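Local coordinates for 4-aminobutyrate transaminase (Acinetobacter baumannii, PDB 6WOP), which catalyses the pyridoxal 5'-phosphate-dependent transfer of the amino group of 4-aminobutyrate to 2-oxoglutarate, as a class-III aminotransferase, at the interface of chains A and B. Coordinates in Å, arbitrary orientation; residue numbers count along the deposited sequence, not the author numbering. Chains: chain A/B, 4-aminobutyrate transaminase.

The interface of chains A and B. Residues chain A 59, 64, 275; chain B 71, 73-75.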
# COMPACT_ATOMS: atom_id res chain seq x y z
N ARG A 59 -35.40 -14.88 -19.26
CA ARG A 59 -35.95 -16.23 -19.43
C ARG A 59 -36.07 -16.62 -20.91
O ARG A 59 -37.11 -17.11 -21.35
CB ARG A 59 -37.31 -16.36 -18.70
CG ARG A 59 -37.19 -16.31 -17.10
CD ARG A 59 -38.57 -16.14 -16.42
NE ARG A 59 -39.49 -17.21 -16.87
CZ ARG A 59 -40.62 -16.99 -17.53
NH1 ARG A 59 -41.03 -15.74 -17.79
NH2 ARG A 59 -41.34 -18.04 -17.93
N ILE A 64 -33.56 -21.22 -20.51
CA ILE A 64 -34.29 -21.84 -19.42
C ILE A 64 -34.35 -23.35 -19.63
O ILE A 64 -34.20 -24.13 -18.66
CB ILE A 64 -35.71 -21.22 -19.30
CG1 ILE A 64 -35.60 -19.75 -18.83
CG2 ILE A 64 -36.56 -22.02 -18.31
CD1 ILE A 64 -34.66 -19.61 -17.54
N PHE A 275 -27.77 -15.67 -15.28
CA PHE A 275 -27.30 -16.53 -14.18
C PHE A 275 -25.84 -16.19 -13.85
O PHE A 275 -25.08 -15.87 -14.76
CB PHE A 275 -27.37 -18.00 -14.59
CG PHE A 275 -28.80 -18.49 -14.83
CD1 PHE A 275 -29.41 -18.32 -16.05
CD2 PHE A 275 -29.51 -19.07 -13.79
CE1 PHE A 275 -30.76 -18.70 -16.27
CE2 PHE A 275 -30.88 -19.49 -14.00
CZ PHE A 275 -31.48 -19.29 -15.24
N LEU B 71 -37.83 -20.00 -11.73
CA LEU B 71 -37.56 -19.97 -13.16
C LEU B 71 -38.79 -19.62 -13.99
O LEU B 71 -38.62 -19.29 -15.17
CB LEU B 71 -37.03 -21.34 -13.64
CG LEU B 71 -35.63 -21.68 -13.06
CD1 LEU B 71 -35.22 -23.09 -13.53
CD2 LEU B 71 -34.65 -20.70 -13.64
N LYS B 73 -40.70 -17.16 -13.21
CA LYS B 73 -40.98 -15.77 -12.84
C LYS B 73 -39.91 -14.85 -13.41
O LYS B 73 -40.18 -14.12 -14.38
CB LYS B 73 -41.07 -15.62 -11.32
CG LYS B 73 -42.28 -16.35 -10.73
CD LYS B 73 -42.20 -16.30 -9.20
CE LYS B 73 -43.39 -17.04 -8.60
NZ LYS B 73 -43.19 -17.30 -7.14
N PHE B 74 -38.70 -14.90 -12.86
CA PHE B 74 -37.56 -14.18 -13.42
C PHE B 74 -36.28 -14.70 -12.77
O PHE B 74 -36.31 -15.26 -11.68
CB PHE B 74 -37.73 -12.66 -13.21
CG PHE B 74 -37.89 -12.25 -11.75
CD1 PHE B 74 -36.76 -11.99 -10.96
CD2 PHE B 74 -39.16 -12.15 -11.17
CE1 PHE B 74 -36.90 -11.69 -9.60
CE2 PHE B 74 -39.30 -11.79 -9.82
CZ PHE B 74 -38.16 -11.54 -9.05
N THR B 75 -35.17 -14.61 -13.48
CA THR B 75 -33.93 -15.08 -12.93
C THR B 75 -32.97 -13.93 -12.57
O THR B 75 -32.01 -14.19 -11.85
CB THR B 75 -33.18 -15.99 -13.92
OG1 THR B 75 -32.44 -15.19 -14.85
CG2 THR B 75 -34.19 -16.88 -14.68
O HOH W 1 -32.94 -14.85 -17.78
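A:Arg59 reaches over the chain B loop 71-75 and donates a hydrogen bond from its guanidinium NE to the backbone carbonyl O of B:Leu71, at 2.8 Å. The bond is bent, 141° at the hydrogen; the donor lies 31° off the carbonyl plane, and the acceptor is also tilted out of the guanidinium plane. The side chain runs extended as far as CD and then bends at chi3, which turns NE onto this carbonyl while the aliphatic part stays against the loop. There its CD packs 3.7 Å from the CA of B:Phe74, a contact to the backbone of that residue.

Apolar contacts centre on the methyl CG2 of B:Thr75. It lies 3.7 Å from CZ of A:Phe275, and CG of A:Arg59 and CD1 of A:Ile64, on helix 61-71, also border it. A:Ile64 and B:Thr75 meet tip to tip, methyl to methyl, at 4.0 Å between CD1 and CG2. B:Leu71 adds CD2 at the rim of the A:Phe275 ring, in its plane and 3.8 Å from CZ, its side chain crossing the phenyl at about a right angle. CD1 of A:Ile64 also sits at that edge, so methyls from both subunits flank the CZ end of the ring.

A water-mediated link adds to this patch of the two-fold interface between identical subunits, which recurs with the chains exchanged and contributes to holding the dimer typical of class-III aminotransferases together. With chi1 at 83°, B:Thr75 points its methyl into the apolar cluster and its hydroxyl toward the water and above one face of the A:Phe275 ring, displaced toward its rim near CE1. Water 1 lies 2.9 Å from the backbone N of A:Arg59 and 3.0 Å from the hydroxyl OG1 of B:Thr75.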